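PDB 6I28: ORF98 PTP-2 from Cydia pomonella granulosis virus, which probably dephosphorylates phosphotyrosine and phosphoserine/threonine residues of protein substrates such as MAP kinases, as a viral member of the dual-specificity phosphatase family. Local coordinates for residues Asp10-Asn15 and Tyr133-Arg138. Numbering follows the deposited sequence.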
ATOM      1  N   ASP A  10       6.239   0.240  14.094  1.00 32.60           N
ATOM      2  CA  ASP A  10       6.212  -1.040  13.400  1.00 33.08           C
ATOM      3  C   ASP A  10       5.859  -0.795  11.940  1.00 31.11           C
ATOM      4  O   ASP A  10       4.671  -0.744  11.536  1.00 28.52           O
ATOM      5  CB  ASP A  10       5.239  -2.006  14.065  1.00 37.15           C
ATOM      6  CG  ASP A  10       4.940  -3.213  13.189  1.00 39.65           C
ATOM      7  OD1 ASP A  10       5.915  -3.831  12.688  1.00 39.46           O
ATOM      8  OD2 ASP A  10       3.732  -3.512  12.974  1.00 40.52           O
ATOM      9  N   ALA A  11       6.916  -0.664  11.140  1.00 27.97           N
ATOM     10  CA  ALA A  11       6.849  -0.609   9.696  1.00 27.86           C
ATOM     11  C   ALA A  11       8.109  -1.246   9.119  1.00 27.55           C
ATOM     12  O   ALA A  11       9.179  -1.245   9.740  1.00 27.28           O
ATOM     13  CB  ALA A  11       6.691   0.831   9.233  1.00 27.94           C
ATOM     14  N   THR A  12       7.981  -1.738   7.899  1.00 25.96           N
ATOM     15  CA  THR A  12       9.013  -2.523   7.250  1.00 25.64           C
ATOM     16  C   THR A  12       9.291  -1.981   5.849  1.00 24.86           C
ATOM     17  O   THR A  12       8.354  -1.655   5.103  1.00 22.85           O
ATOM     18  CB  THR A  12       8.573  -3.977   7.163  1.00 27.24           C
ATOM     19  OG1 THR A  12       8.005  -4.402   8.403  1.00 29.42           O
ATOM     20  CG2 THR A  12       9.746  -4.852   6.809  1.00 29.04           C
ATOM     21  N   ARG A  13      10.569  -1.864   5.499  1.00 24.57           N
ATOM     22  CA  ARG A  13      10.911  -1.547   4.122  1.00 25.61           C
ATOM     23  C   ARG A  13      10.611  -2.746   3.248  1.00 25.29           C
ATOM     24  O   ARG A  13      11.140  -3.843   3.499  1.00 25.10           O
ATOM     25  CB  ARG A  13      12.378  -1.152   3.958  1.00 27.12           C
ATOM     26  CG  ARG A  13      12.661  -0.716   2.493  1.00 26.84           C
ATOM     27  CD  ARG A  13      14.117  -0.301   2.238  1.00 27.17           C
ATOM     28  NE  ARG A  13      14.457   1.058   2.693  1.00 27.21           N
ATOM     29  CZ  ARG A  13      14.140   2.163   2.032  1.00 29.12           C
ATOM     30  NH1 ARG A  13      13.463   2.090   0.905  1.00 30.19           N
ATOM     31  NH2 ARG A  13      14.518   3.340   2.484  1.00 29.86           N
ATOM     32  N   ILE A  14       9.776  -2.551   2.232  1.00 24.61           N
ATOM     33  CA  ILE A  14       9.420  -3.627   1.302  1.00 24.17           C
ATOM     34  C   ILE A  14      10.353  -3.667   0.082  1.00 24.44           C
ATOM     35  O   ILE A  14      10.782  -4.741  -0.357  1.00 26.39           O
ATOM     36  CB  ILE A  14       7.941  -3.457   0.865  1.00 24.25           C
ATOM     37  CG1 ILE A  14       6.985  -3.484   2.062  1.00 21.74           C
ATOM     38  CG2 ILE A  14       7.526  -4.547  -0.147  1.00 27.48           C
ATOM     39  CD1 ILE A  14       7.201  -4.716   2.973  1.00 21.75           C
ATOM     40  N   ASN A  15      10.660  -2.531  -0.524  1.00 24.97           N
ATOM     41  CA  ASN A  15      11.617  -2.407  -1.614  1.00 25.58           C
ATOM     42  C   ASN A  15      12.166  -0.981  -1.570  1.00 26.11           C
ATOM     43  O   ASN A  15      11.980  -0.278  -0.583  1.00 23.73           O
ATOM     44  CB  ASN A  15      10.987  -2.800  -2.958  1.00 25.52           C
ATOM     45  CG  ASN A  15       9.889  -1.874  -3.414  1.00 25.08           C
ATOM     46  OD1 ASN A  15       9.708  -0.755  -2.907  1.00 21.69           O
ATOM     47  ND2 ASN A  15       9.133  -2.333  -4.416  1.00 26.70           N
ATOM     48  N   TYR A 133       6.764 -12.066  -2.544  1.00 37.48           N
ATOM     49  CA  TYR A 133       7.838 -11.078  -2.438  1.00 37.74           C
ATOM     50  C   TYR A 133       7.633 -10.197  -1.204  1.00 33.61           C
ATOM     51  O   TYR A 133       8.545 -10.023  -0.378  1.00 34.63           O
ATOM     52  CB  TYR A 133       7.945 -10.217  -3.711  1.00 42.19           C
ATOM     53  CG  TYR A 133       9.108  -9.235  -3.618  1.00 46.43           C
ATOM     54  CD1 TYR A 133      10.400  -9.598  -4.011  1.00 48.70           C
ATOM     55  CD2 TYR A 133       8.923  -7.953  -3.080  1.00 49.67           C
ATOM     56  CE1 TYR A 133      11.472  -8.718  -3.893  1.00 51.51           C
ATOM     57  CE2 TYR A 133       9.991  -7.058  -2.952  1.00 52.19           C
ATOM     58  CZ  TYR A 133      11.261  -7.444  -3.364  1.00 54.12           C
ATOM     59  OH  TYR A 133      12.321  -6.549  -3.227  1.00 57.09           O
ATOM     60  N   VAL A 134       6.437  -9.622  -1.062  1.00 29.55           N
ATOM     61  CA  VAL A 134       6.180  -8.766   0.088  1.00 28.61           C
ATOM     62  C   VAL A 134       6.286  -9.540   1.395  1.00 30.62           C
ATOM     63  O   VAL A 134       6.811  -9.028   2.384  1.00 31.01           O
ATOM     64  CB  VAL A 134       4.812  -8.056  -0.027  1.00 26.48           C
ATOM     65  CG1 VAL A 134       4.511  -7.440   1.299  1.00 24.95           C
ATOM     66  CG2 VAL A 134       4.829  -7.134  -1.212  1.00 25.68           C
ATOM     67  N   TYR A 135       5.789 -10.791   1.424  1.00 33.68           N
ATOM     68  CA  TYR A 135       5.729 -11.562   2.653  1.00 37.50           C
ATOM     69  C   TYR A 135       7.123 -11.948   3.119  1.00 38.55           C
ATOM     70  O   TYR A 135       7.370 -12.061   4.322  1.00 39.84           O
ATOM     71  CB  TYR A 135       4.913 -12.843   2.448  1.00 38.91           C
ATOM     72  CG  TYR A 135       4.625 -13.615   3.728  1.00 41.74           C
ATOM     73  CD1 TYR A 135       5.521 -14.574   4.207  1.00 44.06           C
ATOM     74  CD2 TYR A 135       3.452 -13.411   4.438  1.00 43.37           C
ATOM     75  CE1 TYR A 135       5.248 -15.287   5.374  1.00 46.54           C
ATOM     76  CE2 TYR A 135       3.170 -14.123   5.602  1.00 45.76           C
ATOM     77  CZ  TYR A 135       4.073 -15.047   6.063  1.00 46.87           C
ATOM     78  OH  TYR A 135       3.802 -15.741   7.211  1.00 48.79           O
ATOM     79  N   GLY A 136       8.049 -12.096   2.179  1.00 39.35           N
ATOM     80  CA  GLY A 136       9.436 -12.292   2.533  1.00 39.78           C
ATOM     81  C   GLY A 136      10.066 -11.151   3.299  1.00 40.59           C
ATOM     82  O   GLY A 136      11.062 -11.375   3.993  1.00 42.54           O
ATOM     83  N   LYS A 137       9.537  -9.923   3.179  1.00 40.99           N
ATOM     84  CA  LYS A 137      10.071  -8.802   3.951  1.00 41.73           C
ATOM     85  C   LYS A 137       9.237  -8.469   5.186  1.00 40.47           C
ATOM     86  O   LYS A 137       9.789  -7.995   6.186  1.00 40.67           O
ATOM     87  CB  LYS A 137      10.189  -7.537   3.083  1.00 46.13           C
ATOM     88  CG  LYS A 137      10.815  -7.753   1.690  1.00 48.78           C
ATOM     89  CD  LYS A 137      12.340  -7.401   1.641  1.00 54.65           C
ATOM     90  CE  LYS A 137      12.880  -7.361   0.190  1.00 57.19           C
ATOM     91  NZ  LYS A 137      13.499  -6.030  -0.135  1.00 57.35           N
ATOM     92  N   ARG A 138       7.936  -8.742   5.146  1.00 37.21           N
ATOM     93  CA  ARG A 138       7.047  -8.472   6.271  1.00 34.78           C
ATOM     94  C   ARG A 138       5.923  -9.483   6.176  1.00 35.20           C
ATOM     95  O   ARG A 138       5.266  -9.566   5.132  1.00 34.03           O
ATOM     96  CB  ARG A 138       6.471  -7.068   6.212  1.00 33.38           C
ATOM     97  CG  ARG A 138       5.502  -6.707   7.393  1.00 31.11           C
ATOM     98  CD  ARG A 138       4.923  -5.319   7.200  1.00 29.17           C
ATOM     99  NE  ARG A 138       3.981  -4.928   8.261  1.00 27.32           N
ATOM    100  CZ  ARG A 138       4.326  -4.489   9.475  1.00 27.37           C
ATOM    101  NH1 ARG A 138       5.609  -4.375   9.805  1.00 25.84           N
ATOM    102  NH2 ARG A 138       3.393  -4.158  10.376  1.00 28.34           N
TER
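Two polar clusters and an apolar patch join the edge strand 11-13 to the C-terminal end of helix 127-137. R138, extended through chi3, reaches D10 in a bidentate salt bridge, NH1 to OD1 at 2.9 Å and NH2 to OD2 at 2.7 Å, and NH1 also donates to T12 OG1 at 2.8 Å. The same guanidinium hydrogen-bonds the backbone oxygens of A106 (from NH2) and G107 (from NE), while D10 OD2 has a further partner in the hydroxyl of Y24. At the other end of the contact, K137 NZ donates to the backbone oxygen I14 O at 3.0 Å and makes a weak hydrogen bond to Y133 OH. Between these polar groups lies an apolar patch: I14 CG2 packs on V134 CG2 at 3.9 Å, and I14 CD1 lies 4.1 Å from both K137 CB and R138 CB. I119 of helix 110-123 and V20 of the neighbouring strand extend this patch into the core. R138 thus ties the edge strand and the helix end to A106 and G107 of the P-loop, the phosphate-binding signature of cysteine-dependent phosphatases, through one partly exposed polar network.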